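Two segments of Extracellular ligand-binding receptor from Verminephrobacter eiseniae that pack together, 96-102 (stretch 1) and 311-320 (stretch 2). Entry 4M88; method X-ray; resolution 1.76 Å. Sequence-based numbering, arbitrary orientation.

Stretch 1, residues 96-102: APVVVVN
Stretch 2, residues 311-320: SAANLAATLS

A short strand, Val99 to Val101, lies against a helix that begins at Ala312 and runs on past the second stretch. Their N-to-C directions differ by 52°, and the axes approach to 9.5 Å. The strand is extended (phi/psi -120/146, -109/122 and -112/111); phi/psi are near -60/-45 over most of the helix, and Ser320 has -82/-13. Register is fixed at the helix start, where the CA atoms of Val98 and Ala312 are 5.1 Å apart.

There the fit is tight: the methyl of Ala312 meets the backbone of the first stretch. Ala312 CB points toward the first stretch and sits 3.2 Å from Pro97 O and 3.8 Å from Val98 CA, so the small bump rests directly on backbone. Val98 (chi1 74°, p) turns its CB away, leaving its main chain open to this approach.

Strand alternation sorts the next residues: Val99 and Val101 point toward the helix, while Val100 (t) is out of reach. Val99, chi1 58° (p), is covered most, losing 67 Å², and its two methyls reach successive helical turns. Val99 CG1 lies 3.3 Å from CD2 of Leu315 (chi1 175°, t; chi2 54°, p), a close apolar contact; Val99 CG2 lies 4.0 Å from CD1 of Leu319 (chi1 -70°, m; chi2 171°, t). The two Val99 methyls thus sit over the pair of leucine methyls, Leu315 CD2 and Leu319 CD1, which are 4.8 Å apart. Leu319 CD1 also meets Val101 CG2 at 4.4 Å, Val101 being t (176°), so this methyl faces both inward-pointing valines.

No hydrogen bond crosses the interface; 240 Å² is buried, summed over both sides. The polar contacts described here lie within the second stretch, at the start of the helix. Ser311 (p) caps its N terminus: Ser311 OG accepts from Asn314 N at 3.1 Å (167° at the hydrogen) and donates to Asn314 OD1 at 2.7 Å. The backbone bond Leu315 N to Ser311 O, 3.0 Å, begins the i to i+4 ladder.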

ATOM      1  N   ALA A  96       6.185   4.955 -23.163  1.00 23.45           N
ATOM      2  CA  ALA A  96       5.854   3.536 -23.067  1.00 19.72           C
ATOM      3  C   ALA A  96       4.341   3.325 -23.127  1.00 16.91           C
ATOM      4  O   ALA A  96       3.598   3.927 -22.345  1.00 17.97           O
ATOM      5  CB  ALA A  96       6.435   2.938 -21.791  1.00 16.01           C
ATOM      6  N   PRO A  97       3.880   2.476 -24.067  1.00 17.70           N
ATOM      7  CA  PRO A  97       2.447   2.181 -24.183  1.00 17.09           C
ATOM      8  C   PRO A  97       1.981   1.220 -23.093  1.00 17.25           C
ATOM      9  O   PRO A  97       1.754   0.029 -23.330  1.00 16.79           O
ATOM     10  CB  PRO A  97       2.333   1.521 -25.563  1.00 23.73           C
ATOM     11  CG  PRO A  97       3.694   0.894 -25.797  1.00 19.15           C
ATOM     12  CD  PRO A  97       4.668   1.854 -25.149  1.00 15.24           C
ATOM     13  N   VAL A  98       1.837   1.744 -21.887  1.00 14.19           N
ATOM     14  CA  VAL A  98       1.460   0.910 -20.758  1.00 17.08           C
ATOM     15  C   VAL A  98       0.752   1.781 -19.732  1.00 17.17           C
ATOM     16  O   VAL A  98       0.882   3.001 -19.750  1.00 15.58           O
ATOM     17  CB  VAL A  98       2.707   0.248 -20.135  1.00 14.09           C
ATOM     18  CG1 VAL A  98       3.520   1.264 -19.329  1.00 13.46           C
ATOM     19  CG2 VAL A  98       2.315  -0.947 -19.255  1.00 13.52           C
ATOM     20  N   VAL A  99      -0.026   1.161 -18.856  1.00 11.94           N
ATOM     21  CA  VAL A  99      -0.551   1.878 -17.713  1.00 11.81           C
ATOM     22  C   VAL A  99      -0.030   1.168 -16.473  1.00 12.43           C
ATOM     23  O   VAL A  99       0.179  -0.061 -16.486  1.00 15.39           O
ATOM     24  CB  VAL A  99      -2.082   1.915 -17.725  1.00 24.51           C
ATOM     25  CG1 VAL A  99      -2.604   0.559 -17.746  1.00 24.43           C
ATOM     26  CG2 VAL A  99      -2.598   2.583 -16.512  1.00 26.62           C
ATOM     27  N   VAL A 100       0.241   1.939 -15.426  1.00 11.45           N
ATOM     28  CA  VAL A 100       0.701   1.358 -14.169  1.00 11.29           C
ATOM     29  C   VAL A 100      -0.442   1.500 -13.185  1.00 11.25           C
ATOM     30  O   VAL A 100      -0.938   2.600 -12.963  1.00 11.28           O
ATOM     31  CB  VAL A 100       1.940   2.080 -13.607  1.00 11.27           C
ATOM     32  CG1 VAL A 100       2.380   1.412 -12.308  1.00 11.19           C
ATOM     33  CG2 VAL A 100       3.086   2.053 -14.614  1.00 12.14           C
ATOM     34  N   VAL A 101      -0.895   0.381 -12.638  1.00 11.82           N
ATOM     35  CA  VAL A 101      -2.085   0.393 -11.796  1.00 12.37           C
ATOM     36  C   VAL A 101      -1.683   0.094 -10.369  1.00 13.94           C
ATOM     37  O   VAL A 101      -1.256  -1.024 -10.048  1.00 16.65           O
ATOM     38  CB  VAL A 101      -3.158  -0.592 -12.286  1.00 11.78           C
ATOM     39  CG1 VAL A 101      -4.339  -0.624 -11.320  1.00 18.95           C
ATOM     40  CG2 VAL A 101      -3.627  -0.201 -13.682  1.00 16.46           C
ATOM     41  N   ASN A 102      -1.809   1.128  -9.543  1.00 12.32           N
ATOM     42  CA  ASN A 102      -1.395   1.134  -8.141  1.00 12.54           C
ATOM     43  C   ASN A 102       0.116   1.249  -7.972  1.00 17.77           C
ATOM     44  O   ASN A 102       0.896   0.909  -8.873  1.00 19.36           O
ATOM     45  CB  ASN A 102      -1.953  -0.057  -7.351  1.00 13.17           C
ATOM     46  CG  ASN A 102      -2.100   0.254  -5.866  1.00 19.29           C
ATOM     47  OD1 ASN A 102      -2.563   1.341  -5.495  1.00 12.53           O
ATOM     48  ND2 ASN A 102      -1.681  -0.678  -5.012  1.00 20.87           N
ATOM     49  N   SER A 311      -5.988  -2.877 -25.741  1.00 25.93           N
ATOM     50  CA  SER A 311      -4.661  -2.260 -25.753  1.00 22.56           C
ATOM     51  C   SER A 311      -4.479  -1.419 -24.494  1.00 18.38           C
ATOM     52  O   SER A 311      -5.441  -1.161 -23.756  1.00 19.68           O
ATOM     53  CB  SER A 311      -4.458  -1.398 -26.997  1.00 26.76           C
ATOM     54  OG  SER A 311      -5.323  -0.273 -26.982  1.00 24.84           O
ATOM     55  N   ALA A 312      -3.239  -1.001 -24.239  1.00 18.13           N
ATOM     56  CA  ALA A 312      -2.953  -0.093 -23.130  1.00 15.34           C
ATOM     57  C   ALA A 312      -3.745   1.204 -23.305  1.00 13.16           C
ATOM     58  O   ALA A 312      -4.264   1.755 -22.326  1.00 14.34           O
ATOM     59  CB  ALA A 312      -1.471   0.205 -23.047  1.00 18.99           C
ATOM     60  N   ALA A 313      -3.821   1.693 -24.541  1.00 18.74           N
ATOM     61  CA  ALA A 313      -4.589   2.904 -24.831  1.00 18.05           C
ATOM     62  C   ALA A 313      -6.076   2.729 -24.484  1.00 18.53           C
ATOM     63  O   ALA A 313      -6.685   3.626 -23.893  1.00 15.73           O
ATOM     64  CB  ALA A 313      -4.417   3.313 -26.271  1.00 19.35           C
ATOM     65  N   ASN A 314      -6.664   1.594 -24.853  1.00 12.60           N
ATOM     66  CA  ASN A 314      -8.045   1.311 -24.448  1.00 15.92           C
ATOM     67  C   ASN A 314      -8.213   1.324 -22.935  1.00 14.14           C
ATOM     68  O   ASN A 314      -9.177   1.892 -22.399  1.00 15.97           O
ATOM     69  CB  ASN A 314      -8.516  -0.054 -24.961  1.00 17.34           C
ATOM     70  CG  ASN A 314      -8.666  -0.097 -26.458  1.00 28.29           C
ATOM     71  OD1 ASN A 314      -7.963  -0.851 -27.140  1.00 27.21           O
ATOM     72  ND2 ASN A 314      -9.596   0.692 -26.984  1.00 26.38           N
ATOM     73  N   LEU A 315      -7.290   0.662 -22.242  1.00 13.02           N
ATOM     74  CA  LEU A 315      -7.374   0.572 -20.794  1.00 14.52           C
ATOM     75  C   LEU A 315      -7.292   1.959 -20.155  1.00 14.99           C
ATOM     76  O   LEU A 315      -8.135   2.323 -19.335  1.00 14.61           O
ATOM     77  CB  LEU A 315      -6.277  -0.358 -20.247  1.00 14.33           C
ATOM     78  CG  LEU A 315      -6.166  -0.454 -18.724  1.00 13.33           C
ATOM     79  CD1 LEU A 315      -7.498  -0.836 -18.105  1.00 13.20           C
ATOM     80  CD2 LEU A 315      -5.132  -1.495 -18.372  1.00 12.60           C
ATOM     81  N   ALA A 316      -6.300   2.749 -20.551  1.00 14.44           N
ATOM     82  CA  ALA A 316      -6.157   4.101 -20.013  1.00 14.04           C
ATOM     83  C   ALA A 316      -7.379   4.969 -20.311  1.00 13.99           C
ATOM     84  O   ALA A 316      -7.830   5.726 -19.451  1.00 15.68           O
ATOM     85  CB  ALA A 316      -4.904   4.766 -20.573  1.00 15.99           C
ATOM     86  N   ALA A 317      -7.902   4.856 -21.529  1.00 14.95           N
ATOM     87  CA  ALA A 317      -9.066   5.632 -21.935  1.00 14.89           C
ATOM     88  C   ALA A 317     -10.237   5.261 -21.040  1.00 15.86           C
ATOM     89  O   ALA A 317     -11.003   6.126 -20.612  1.00 18.82           O
ATOM     90  CB  ALA A 317      -9.409   5.357 -23.411  1.00 14.57           C
ATOM     91  N   THR A 318     -10.372   3.972 -20.748  1.00 12.41           N
ATOM     92  CA  THR A 318     -11.516   3.506 -19.966  1.00 12.52           C
ATOM     93  C   THR A 318     -11.414   3.884 -18.485  1.00 13.17           C
ATOM     94  O   THR A 318     -12.375   4.385 -17.916  1.00 14.67           O
ATOM     95  CB  THR A 318     -11.707   1.993 -20.117  1.00 15.46           C
ATOM     96  OG1 THR A 318     -11.998   1.700 -21.493  1.00 17.06           O
ATOM     97  CG2 THR A 318     -12.850   1.519 -19.244  1.00 14.70           C
ATOM     98  N   LEU A 319     -10.243   3.635 -17.872  1.00 15.04           N
ATOM     99  CA  LEU A 319     -10.018   4.028 -16.481  1.00 15.85           C
ATOM    100  C   LEU A 319     -10.421   5.485 -16.247  1.00 16.74           C
ATOM    101  O   LEU A 319     -11.113   5.805 -15.280  1.00 16.58           O
ATOM    102  CB  LEU A 319      -8.547   3.834 -16.098  1.00 15.92           C
ATOM    103  CG  LEU A 319      -8.071   2.380 -15.975  1.00 17.52           C
ATOM    104  CD1 LEU A 319      -6.566   2.328 -15.809  1.00 18.10           C
ATOM    105  CD2 LEU A 319      -8.753   1.691 -14.809  1.00 16.97           C
ATOM    106  N   SER A 320     -10.047   6.372 -17.163  1.00 16.67           N
ATOM    107  CA  SER A 320     -10.254   7.800 -16.980  1.00 17.99           C
ATOM    108  C   SER A 320     -11.651   8.291 -17.323  1.00 21.87           C
ATOM    109  O   SER A 320     -11.995   9.418 -16.988  1.00 23.43           O
ATOM    110  CB  SER A 320      -9.228   8.599 -17.792  1.00 25.66           C
ATOM    111  OG  SER A 320      -7.917   8.354 -17.323  1.00 27.91           O
TER